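Local coordinates for gamma-hexachlorocyclohexane dehydrochlorinase (Novosphingobium barchaimii LL02, PDB 5KVB), which catalyses two successive 1,2-anti dehydrochlorinations that turn the pollutant gamma-hexachlorocyclohexane (lindane) into 1,3,4,6-tetrachloro-1,4-cyclohexadiene by way of gamma-pentachlorocyclohexene, at the interface of chains A and B. Residues are numbered along the deposited sequence; one frame, centred on the assembly and turned at random. Chains: chain A/B, Gamma-hexachlorocyclohexane dehydrochlorinase.

Contact 1: the interface of chains A and B. Residues chain A 18, 22, 26, 38; chain B 17, 86.
B:Arg86 sends CG anti to its backbone N (chi1 178°) and bends at chi2, which swings its guanidinium from strand 77-89 against A:Asp26 on helix 10-33; B:Arg17, on the same helix of the other chain, bends at chi3 (56°) to turn its tip toward A:Asp22. B:Arg86 takes A:Asp26 side-on: NE gives a hydrogen bond to carboxylate OD1 (2.8 Å), on the syn side but well out of the carboxylate plane. A:Asp26 OD2 lies in the guanidinium plane of B:Arg86 and takes a nearly straight bond from NH2 (2.9 Å) on its syn lone pair. A:Arg38 NH1, from the same chain as A:Asp26, also donates to OD1 (2.8 Å) from the opposite face of the carboxylate, leaving this oxygen gripped by two arginines whose guanidinium planes stand almost perpendicular. A:Asp22 and B:Arg17 meet tip to tip, end-on. NH1 of B:Arg17 reaches the syn lone pair of A:Asp22 OD2 (2.8 Å), while NH2 comes to OD1 from above the carboxylate plane (3.0 Å), the two planes being turned 47° apart. A:Asp22 CB lies over the centre of the B:Arg86 guanidinium, and its OD2 forms a longer salt bridge with NH1 of that arginine (3.7 Å). A:Ala18 CB packs against the tip of B:Arg17. Alternating acids and arginines thus bind one subunit's helix to the helix and strand of the next, which probably helps to hold the subunits together in the deposited trimer.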
loop_
_atom_site.group_PDB
_atom_site.type_symbol
_atom_site.label_atom_id
_atom_site.label_comp_id
_atom_site.label_asym_id
_atom_site.label_seq_id
_atom_site.Cartn_x
_atom_site.Cartn_y
_atom_site.Cartn_z
ATOM N N ALA A 18 -9.078 -7.702 -10.723
ATOM C CA ALA A 18 -8.832 -8.456 -9.494
ATOM C C ALA A 18 -7.809 -9.570 -9.704
ATOM O O ALA A 18 -6.909 -9.769 -8.882
ATOM C CB ALA A 18 -10.152 -9.019 -8.950
ATOM N N ASP A 22 -4.038 -9.696 -7.938
ATOM C CA ASP A 22 -3.550 -10.900 -7.257
ATOM C C ASP A 22 -2.221 -11.418 -7.850
ATOM O O ASP A 22 -1.324 -11.812 -7.096
ATOM C CB ASP A 22 -4.606 -12.026 -7.292
ATOM C CG ASP A 22 -5.805 -11.772 -6.376
ATOM O OD1 ASP A 22 -5.761 -10.874 -5.521
ATOM O OD2 ASP A 22 -6.799 -12.518 -6.531
ATOM N N ASP A 26 1.184 -11.587 -5.699
ATOM C CA ASP A 26 1.804 -12.918 -5.628
ATOM C C ASP A 26 3.294 -12.864 -6.008
ATOM O O ASP A 26 4.095 -13.607 -5.445
ATOM C CB ASP A 26 1.069 -13.931 -6.529
ATOM C CG ASP A 26 -0.208 -14.479 -5.898
ATOM O OD1 ASP A 26 -0.437 -14.244 -4.686
ATOM O OD2 ASP A 26 -0.982 -15.157 -6.615
ATOM N N ARG A 38 4.104 -20.316 -5.370
ATOM C CA ARG A 38 3.369 -19.086 -5.634
ATOM C C ARG A 38 4.065 -18.279 -6.728
ATOM O O ARG A 38 3.415 -17.800 -7.658
ATOM C CB ARG A 38 3.228 -18.243 -4.357
ATOM C CG ARG A 38 2.476 -16.920 -4.577
ATOM C CD ARG A 38 2.425 -16.026 -3.322
ATOM N NE ARG A 38 1.844 -16.707 -2.163
ATOM C CZ ARG A 38 0.562 -16.665 -1.824
ATOM N NH1 ARG A 38 -0.310 -15.962 -2.534
ATOM N NH2 ARG A 38 0.140 -17.323 -0.747
ATOM N N ARG B 17 -14.818 -9.708 -1.736
ATOM C CA ARG B 17 -13.452 -9.187 -1.633
ATOM C C ARG B 17 -13.448 -7.721 -1.212
ATOM O O ARG B 17 -12.636 -7.327 -0.377
ATOM C CB ARG B 17 -12.704 -9.367 -2.967
ATOM C CG ARG B 17 -12.346 -10.829 -3.285
ATOM C CD ARG B 17 -11.866 -11.029 -4.722
ATOM N NE ARG B 17 -10.719 -10.189 -5.075
ATOM C CZ ARG B 17 -9.502 -10.632 -5.377
ATOM N NH1 ARG B 17 -9.228 -11.930 -5.347
ATOM N NH2 ARG B 17 -8.553 -9.760 -5.719
ATOM N N ARG B 86 -3.759 -10.223 0.361
ATOM C CA ARG B 86 -4.056 -11.298 -0.571
ATOM C C ARG B 86 -5.069 -12.254 0.060
ATOM O O ARG B 86 -4.826 -12.791 1.151
ATOM C CB ARG B 86 -2.759 -12.023 -0.945
ATOM C CG ARG B 86 -2.906 -13.202 -1.887
ATOM C CD ARG B 86 -3.436 -12.791 -3.246
ATOM N NE ARG B 86 -3.155 -13.806 -4.260
ATOM C CZ ARG B 86 -4.004 -14.754 -4.646
ATOM N NH1 ARG B 86 -5.219 -14.838 -4.108
ATOM N NH2 ARG B 86 -3.646 -15.617 -5.592
#

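Contact 2: the interface of chains A and B. Residues chain A 28, 79-83; chain B 83-84, 100-102.
Hydrogen bonds centre on the side-chain amide of B:Asn84, which spans the backbone of A:His80 and A:Gly82 on strand 77-89. B:Asn84 ND2 donates to the carbonyl O of A:His80 (2.9 Å), in the carbonyl plane and close to its own amide plane, and its OD1 accepts from A:Gly82 N (3.1 Å). The other N-H of B:Asn84 ND2 runs almost straight to the anti lone pair of B:Asp100 OD2 (2.9 Å), so this neighbouring carboxylate helps to fix the rotation of the amide. With CG beside the backbone N (chi1 -49°), B:Asn84 points its amide across to chain A. B:Thr83 OG1 donates to B:Asp100 O from above that carbonyl's plane. The strand edge so held carries A:His80, the likely proton acceptor of the dehydrochlorination, and the grip may help to position it.

Apolar packing gathers round the A:Tyr81 ring. B:Leu102 CB sits over one face, offset toward the rim and 3.6 Å from A:Tyr81 CZ; A:Ile79 CG1, of the ring's own chain, lies over the opposite face. B:Thr83 OG1 approaches the ring edge in plane. A:Ile79 CD1 also reaches the carboxylate carbon of B:Asp100, the two side chains passing in opposite directions. A:Thr83 and B:Thr83 touch methyl to methyl through their CG2 atoms (3.8 Å).

Water completes the contact: water 1 lies 2.7 Å from A:Gly82 O and 2.9 Å from B:Asn84 N.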
loop_
_atom_site.group_PDB
_atom_site.type_symbol
_atom_site.label_atom_id
_atom_site.label_comp_id
_atom_site.label_asym_id
_atom_site.label_seq_id
_atom_site.Cartn_x
_atom_site.Cartn_y
_atom_site.Cartn_z
ATOM N N LEU A 28 5.330 -10.276 -5.367
ATOM C CA LEU A 28 6.018 -9.704 -4.210
ATOM C C LEU A 28 6.082 -10.699 -3.048
ATOM O O LEU A 28 7.140 -10.892 -2.441
ATOM C CB LEU A 28 5.334 -8.408 -3.758
ATOM C CG LEU A 28 5.741 -7.115 -4.477
ATOM C CD1 LEU A 28 5.315 -7.117 -5.934
ATOM C CD2 LEU A 28 5.196 -5.883 -3.770
ATOM N N ILE A 79 11.728 -7.308 2.618
ATOM C CA ILE A 79 10.279 -7.182 2.505
ATOM C C ILE A 79 9.987 -6.111 1.461
ATOM O O ILE A 79 10.626 -5.061 1.435
ATOM C CB ILE A 79 9.632 -6.837 3.885
ATOM C CG1 ILE A 79 8.115 -6.684 3.781
ATOM C CG2 ILE A 79 10.237 -5.574 4.498
ATOM C CD1 ILE A 79 7.361 -7.939 3.319
ATOM N N HIS A 80 9.037 -6.404 0.567
ATOM C CA HIS A 80 8.613 -5.467 -0.478
ATOM C C HIS A 80 7.181 -5.036 -0.248
ATOM O O HIS A 80 6.273 -5.869 -0.291
ATOM C CB HIS A 80 8.698 -6.098 -1.876
ATOM C CG HIS A 80 10.090 -6.349 -2.365
ATOM N ND1 HIS A 80 10.875 -7.378 -1.888
ATOM C CD2 HIS A 80 10.819 -5.731 -3.327
ATOM C CE1 HIS A 80 12.040 -7.364 -2.516
ATOM N NE2 HIS A 80 12.028 -6.379 -3.399
ATOM N N TYR A 81 6.989 -3.745 -0.037
ATOM C CA TYR A 81 5.661 -3.159 0.124
ATOM C C TYR A 81 5.192 -2.542 -1.198
ATOM O O TYR A 81 5.747 -1.537 -1.649
ATOM C CB TYR A 81 5.672 -2.098 1.234
ATOM C CG TYR A 81 6.092 -2.614 2.604
ATOM C CD1 TYR A 81 5.214 -3.356 3.384
ATOM C CD2 TYR A 81 7.357 -2.339 3.117
ATOM C CE1 TYR A 81 5.585 -3.834 4.643
ATOM C CE2 TYR A 81 7.739 -2.812 4.364
ATOM C CZ TYR A 81 6.849 -3.550 5.124
ATOM O OH TYR A 81 7.206 -4.021 6.371
ATOM N N GLY A 82 4.171 -3.140 -1.814
ATOM C CA GLY A 82 3.665 -2.644 -3.092
ATOM C C GLY A 82 2.507 -1.685 -2.898
ATOM O O GLY A 82 1.572 -1.976 -2.143
ATOM N N THR A 83 2.571 -0.527 -3.554
ATOM C CA THR A 83 1.487 0.461 -3.505
ATOM C C THR A 83 1.212 1.065 -4.889
ATOM O O THR A 83 2.009 0.921 -5.819
ATOM C CB THR A 83 1.799 1.626 -2.542
ATOM O OG1 THR A 83 2.864 2.419 -3.091
ATOM C CG2 THR A 83 2.188 1.114 -1.156
ATOM N N THR B 83 -0.155 -3.185 3.058
ATOM C CA THR B 83 0.039 -3.470 1.632
ATOM C C THR B 83 -0.086 -4.971 1.336
ATOM O O THR B 83 -0.064 -5.806 2.243
ATOM C CB THR B 83 1.421 -3.009 1.125
ATOM O OG1 THR B 83 2.439 -3.840 1.709
ATOM C CG2 THR B 83 1.681 -1.543 1.469
ATOM N N ASN B 84 -0.240 -5.303 0.056
ATOM C CA ASN B 84 -0.158 -6.688 -0.420
ATOM C C ASN B 84 -1.225 -7.618 0.180
ATOM O O ASN B 84 -0.982 -8.804 0.333
ATOM C CB ASN B 84 1.227 -7.313 -0.127
ATOM C CG ASN B 84 2.413 -6.434 -0.550
ATOM O OD1 ASN B 84 2.309 -5.547 -1.395
ATOM N ND2 ASN B 84 3.568 -6.719 0.044
ATOM N N ASP B 100 1.010 -7.496 4.454
ATOM C CA ASP B 100 2.293 -6.994 4.948
ATOM C C ASP B 100 2.110 -5.583 5.445
ATOM O O ASP B 100 1.625 -4.716 4.714
ATOM C CB ASP B 100 3.352 -7.058 3.848
ATOM C CG ASP B 100 3.574 -8.478 3.361
ATOM O OD1 ASP B 100 3.770 -9.357 4.219
ATOM O OD2 ASP B 100 3.507 -8.720 2.141
ATOM N N VAL B 101 2.492 -5.345 6.695
ATOM C CA VAL B 101 2.235 -4.059 7.338
ATOM C C VAL B 101 3.532 -3.390 7.787
ATOM O O VAL B 101 4.390 -4.026 8.418
ATOM C CB VAL B 101 1.279 -4.236 8.554
ATOM C CG1 VAL B 101 0.985 -2.889 9.239
ATOM C CG2 VAL B 101 -0.016 -4.931 8.120
ATOM N N LEU B 102 3.681 -2.115 7.431
ATOM C CA LEU B 102 4.819 -1.299 7.870
ATOM C C LEU B 102 4.314 -0.319 8.919
ATOM O O LEU B 102 3.396 0.462 8.656
ATOM C CB LEU B 102 5.456 -0.562 6.684
ATOM C CG LEU B 102 6.569 0.440 7.027
ATOM C CD1 LEU B 102 7.775 -0.259 7.663
ATOM C CD2 LEU B 102 6.970 1.203 5.755
HETATM O O HOH W 1 -0.759 -3.278 -1.955
#

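Contact 3: the interface of chains A and B. Residues chain A 77-79, 104-106, 151-152; chain B 115, 142, 144.
A:Phe151 packs its CB on the face of B:Tyr142 at this junction between SnoaL-like subunits, where the C-terminal segment of chain A lies against strand 142-145 of chain B. A:Phe151 CB stands over the centre of the B:Tyr142 ring, 3.4 Å above its plane, in a CH-pi contact. The phenyl ring of A:Phe151 is carried past the tyrosine toward B:Leu115 and B:Thr144. Its torsion, with CG anti to the carbonyl carbon (chi1 -60°), aims A:Phe151 CE1 at B:Leu115 CD2, 4.1 Å away. B:Leu115 CD2 also meets A:Leu104 CD1 at 3.9 Å, the two leucines facing tip to tip.

Polar groups collect round the far end of B:Tyr142. Its phenol OH points at the carboxylate of A:Asp77, tip to tip with the planes 63° apart; the modelled separation is too short to be trusted, and no bond strength can be read from it. A:Asn106 ND2 donates to A:Asp77 OD1 (2.9 Å), on the syn side but 21° out of the carboxylate plane, and so helps to hold the acid's orientation beside the phenol. A:Asn106 ND2 also lies 3.5 Å from B:Tyr142 OH. Where the segment leaves A:Phe151, A:Val152 N makes a weak hydrogen bond to the hydroxyl OG1 of B:Thr144 (3.3 Å).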
loop_
_atom_site.group_PDB
_atom_site.type_symbol
_atom_site.label_atom_id
_atom_site.label_comp_id
_atom_site.label_asym_id
_atom_site.label_seq_id
_atom_site.Cartn_x
_atom_site.Cartn_y
_atom_site.Cartn_z
ATOM N N ASP A 77 17.427 -11.362 4.288
ATOM C CA ASP A 77 15.977 -11.286 4.166
ATOM C C ASP A 77 15.606 -9.890 3.686
ATOM O O ASP A 77 16.414 -8.968 3.774
ATOM C CB ASP A 77 15.298 -11.577 5.503
ATOM C CG ASP A 77 15.491 -10.459 6.495
ATOM O OD1 ASP A 77 16.540 -10.429 7.170
ATOM O OD2 ASP A 77 14.599 -9.586 6.577
ATOM N N PHE A 78 14.387 -9.749 3.163
ATOM C CA PHE A 78 13.847 -8.446 2.796
ATOM C C PHE A 78 12.328 -8.485 2.741
ATOM O O PHE A 78 11.727 -9.556 2.807
ATOM C CB PHE A 78 14.419 -7.966 1.455
ATOM C CG PHE A 78 14.404 -9.006 0.359
ATOM C CD1 PHE A 78 13.214 -9.498 -0.152
ATOM C CD2 PHE A 78 15.591 -9.475 -0.174
ATOM C CE1 PHE A 78 13.212 -10.439 -1.167
ATOM C CE2 PHE A 78 15.595 -10.415 -1.184
ATOM C CZ PHE A 78 14.404 -10.901 -1.679
ATOM N N ILE A 79 11.728 -7.308 2.618
ATOM C CA ILE A 79 10.279 -7.182 2.505
ATOM C C ILE A 79 9.987 -6.111 1.461
ATOM O O ILE A 79 10.626 -5.061 1.435
ATOM C CB ILE A 79 9.632 -6.837 3.885
ATOM C CG1 ILE A 79 8.115 -6.684 3.781
ATOM C CG2 ILE A 79 10.237 -5.574 4.498
ATOM C CD1 ILE A 79 7.361 -7.939 3.319
ATOM N N LEU A 104 12.616 -2.950 2.152
ATOM C CA LEU A 104 13.550 -2.869 3.278
ATOM C C LEU A 104 14.259 -4.201 3.393
ATOM O O LEU A 104 13.612 -5.243 3.309
ATOM C CB LEU A 104 12.821 -2.561 4.585
ATOM C CG LEU A 104 11.919 -1.326 4.572
ATOM C CD1 LEU A 104 11.214 -1.173 5.921
ATOM C CD2 LEU A 104 12.707 -0.064 4.202
ATOM N N GLY A 105 15.572 -4.196 3.597
ATOM C CA GLY A 105 16.258 -5.469 3.654
ATOM C C GLY A 105 17.612 -5.462 4.318
ATOM O O GLY A 105 18.192 -4.412 4.591
ATOM N N ASN A 106 18.092 -6.673 4.564
ATOM C CA ASN A 106 19.381 -6.922 5.195
ATOM C C ASN A 106 20.313 -7.581 4.181
ATOM O O ASN A 106 20.168 -8.768 3.880
ATOM C CB ASN A 106 19.195 -7.800 6.434
ATOM C CG ASN A 106 18.412 -7.104 7.535
ATOM O OD1 ASN A 106 18.618 -5.923 7.801
ATOM N ND2 ASN A 106 17.496 -7.832 8.169
ATOM N N PHE A 151 17.978 -3.717 10.605
ATOM C CA PHE A 151 16.660 -4.302 10.825
ATOM C C PHE A 151 16.807 -5.633 11.545
ATOM O O PHE A 151 17.415 -6.568 11.025
ATOM C CB PHE A 151 15.899 -4.486 9.503
ATOM C CG PHE A 151 15.670 -3.204 8.749
ATOM C CD1 PHE A 151 15.002 -2.140 9.347
ATOM C CD2 PHE A 151 16.123 -3.060 7.446
ATOM C CE1 PHE A 151 14.798 -0.956 8.659
ATOM C CE2 PHE A 151 15.920 -1.885 6.746
ATOM C CZ PHE A 151 15.256 -0.826 7.348
ATOM N N VAL A 152 16.252 -5.705 12.749
ATOM C CA VAL A 152 16.362 -6.889 13.594
ATOM C C VAL A 152 14.989 -7.355 14.107
ATOM O O VAL A 152 14.071 -6.549 14.237
ATOM C CB VAL A 152 17.287 -6.609 14.807
ATOM C CG1 VAL A 152 18.723 -6.420 14.353
ATOM C CG2 VAL A 152 16.807 -5.380 15.568
ATOM N N LEU B 115 10.625 1.303 13.943
ATOM C CA LEU B 115 10.074 0.769 12.696
ATOM C C LEU B 115 9.758 -0.702 12.893
ATOM O O LEU B 115 10.622 -1.486 13.313
ATOM C CB LEU B 115 11.061 0.952 11.536
ATOM C CG LEU B 115 10.618 0.527 10.127
ATOM C CD1 LEU B 115 11.288 1.392 9.066
ATOM C CD2 LEU B 115 10.907 -0.943 9.851
ATOM N N TYR B 142 10.447 -7.491 11.862
ATOM C CA TYR B 142 11.387 -6.445 12.303
ATOM C C TYR B 142 10.759 -5.636 13.435
ATOM O O TYR B 142 9.613 -5.204 13.336
ATOM C CB TYR B 142 11.748 -5.454 11.181
ATOM C CG TYR B 142 12.450 -5.957 9.940
ATOM C CD1 TYR B 142 13.215 -7.116 9.952
ATOM C CD2 TYR B 142 12.382 -5.223 8.751
ATOM C CE1 TYR B 142 13.869 -7.540 8.812
ATOM C CE2 TYR B 142 13.021 -5.638 7.615
ATOM C CZ TYR B 142 13.771 -6.798 7.644
ATOM O OH TYR B 142 14.428 -7.233 6.513
ATOM N N THR B 144 12.552 -2.467 15.126
ATOM C CA THR B 144 13.845 -1.810 14.970
ATOM C C THR B 144 13.841 -0.406 15.545
ATOM O O THR B 144 13.233 0.497 14.984
ATOM C CB THR B 144 14.251 -1.757 13.485
ATOM O OG1 THR B 144 14.230 -3.085 12.937
ATOM C CG2 THR B 144 15.648 -1.192 13.316
#

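Contact 4: the interface of chains A and B. Residues chain A 152-154; chain B 140-143.
Packing is close where the proline tail of chain A, A:Pro153 and A:Pro154, lies on the backbone of B:Met140 and B:Asn141. The ring carbon CD of A:Pro154 sits 3.4 Å from the carbonyl O of B:Met140. A:Pro154 CG rests against B:Met140 CB and B:Phe143 CB, each at 3.9 Å. A:Pro153 brings its CA to 3.3 Å from B:Asn141 O, with CB of the same ring also close to that oxygen. Beside the prolines, B:Phe143 N donates to A:Val152 O (2.8 Å), the N-H pointing nearly along the C=O axis, so that the tail is held by a backbone bond as well as by its rings.

The looser part is bridged by solvent. Water 2 lies 2.7 Å from A:Pro153 O and 2.8 Å from B:Phe143 O, linking two carbonyls that cannot bond to each other directly. CG2 of A:Val152 lies 3.8 Å from B:Phe143 O. The aromatic ring of B:Phe143 turns away from the tail, its CG anti to the backbone N (chi1 -175°), which leaves CB to make the contact with A:Pro154. B:Met140 likewise touches the proline ring through CB, and its extended chain continues past the ring at greater distance. The site lays the C-terminal tail of one subunit over the end of strand 135-140, the loop residue B:Asn141 and the start of strand 142-145 of its neighbour, which probably helps to stabilise the assembly.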
loop_
_atom_site.group_PDB
_atom_site.type_symbol
_atom_site.label_atom_id
_atom_site.label_comp_id
_atom_site.label_asym_id
_atom_site.label_seq_id
_atom_site.Cartn_x
_atom_site.Cartn_y
_atom_site.Cartn_z
ATOM N N VAL A 152 16.252 -5.705 12.749
ATOM C CA VAL A 152 16.362 -6.889 13.594
ATOM C C VAL A 152 14.989 -7.355 14.107
ATOM O O VAL A 152 14.071 -6.549 14.237
ATOM C CB VAL A 152 17.287 -6.609 14.807
ATOM C CG1 VAL A 152 18.723 -6.420 14.353
ATOM C CG2 VAL A 152 16.807 -5.380 15.568
ATOM N N PRO A 153 14.850 -8.655 14.413
ATOM C CA PRO A 153 13.611 -9.184 14.997
ATOM C C PRO A 153 13.433 -8.752 16.456
ATOM O O PRO A 153 14.395 -8.269 17.059
ATOM C CB PRO A 153 13.798 -10.699 14.886
ATOM C CG PRO A 153 15.271 -10.890 14.918
ATOM C CD PRO A 153 15.853 -9.715 14.194
ATOM N N PRO A 154 12.219 -8.904 17.012
ATOM C CA PRO A 154 11.991 -8.598 18.429
ATOM C C PRO A 154 12.878 -9.445 19.332
ATOM O O PRO A 154 13.162 -10.568 18.920
ATOM C CB PRO A 154 10.517 -8.957 18.639
ATOM C CG PRO A 154 9.907 -8.862 17.302
ATOM C CD PRO A 154 10.969 -9.283 16.327
ATOM N N MET B 140 5.594 -9.917 14.279
ATOM C CA MET B 140 6.585 -8.908 13.917
ATOM C C MET B 140 7.890 -9.553 13.472
ATOM O O MET B 140 8.527 -10.281 14.246
ATOM C CB MET B 140 6.847 -7.961 15.095
ATOM C CG MET B 140 5.609 -7.212 15.545
ATOM S SD MET B 140 5.923 -6.100 16.932
ATOM C CE MET B 140 4.311 -5.362 17.169
ATOM N N ASN B 141 8.290 -9.283 12.231
ATOM C CA ASN B 141 9.565 -9.762 11.707
ATOM C C ASN B 141 10.716 -8.793 11.964
ATOM O O ASN B 141 11.840 -9.227 12.248
ATOM C CB ASN B 141 9.452 -10.050 10.205
ATOM C CG ASN B 141 8.532 -11.216 9.910
ATOM O OD1 ASN B 141 8.533 -12.221 10.626
ATOM N ND2 ASN B 141 7.735 -11.091 8.854
ATOM N N TYR B 142 10.447 -7.491 11.862
ATOM C CA TYR B 142 11.387 -6.445 12.303
ATOM C C TYR B 142 10.759 -5.636 13.435
ATOM O O TYR B 142 9.613 -5.204 13.336
ATOM C CB TYR B 142 11.748 -5.454 11.181
ATOM C CG TYR B 142 12.450 -5.957 9.940
ATOM C CD1 TYR B 142 13.215 -7.116 9.952
ATOM C CD2 TYR B 142 12.382 -5.223 8.751
ATOM C CE1 TYR B 142 13.869 -7.540 8.812
ATOM C CE2 TYR B 142 13.021 -5.638 7.615
ATOM C CZ TYR B 142 13.771 -6.798 7.644
ATOM O OH TYR B 142 14.428 -7.233 6.513
ATOM N N PHE B 143 11.519 -5.405 14.498
ATOM C CA PHE B 143 11.170 -4.419 15.517
ATOM C C PHE B 143 12.448 -3.633 15.747
ATOM O O PHE B 143 13.345 -4.094 16.464
ATOM C CB PHE B 143 10.668 -5.076 16.815
ATOM C CG PHE B 143 10.175 -4.087 17.849
ATOM C CD1 PHE B 143 11.070 -3.441 18.692
ATOM C CD2 PHE B 143 8.820 -3.810 17.979
ATOM C CE1 PHE B 143 10.623 -2.535 19.642
ATOM C CE2 PHE B 143 8.370 -2.904 18.932
ATOM C CZ PHE B 143 9.275 -2.267 19.760
HETATM O O HOH W 2 14.440 -5.930 18.339
#

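The four contacts run along one A-B interface, from contact 1 at the helices to contact 4 at the C-terminal tail, the centres of their C-alpha atoms about 25 Å apart. Measured between the same centres, contact 2 lies about 13 Å from contact 1 and 12 Å from contact 3, with which it shares A:Ile79. Contacts 3 and 4, their centres about 7 Å apart, share A:Val152 and B:Tyr142. Strand 77-89 contributes to contacts 1, 2 and 3. Contact 2 is centred about 6 Å from the probable active-site residue A:Asp32, so subunit packing may support the catalytic pocket. The deposited assembly holds three copies, and the non-two-fold interface suits a ring-like trimer.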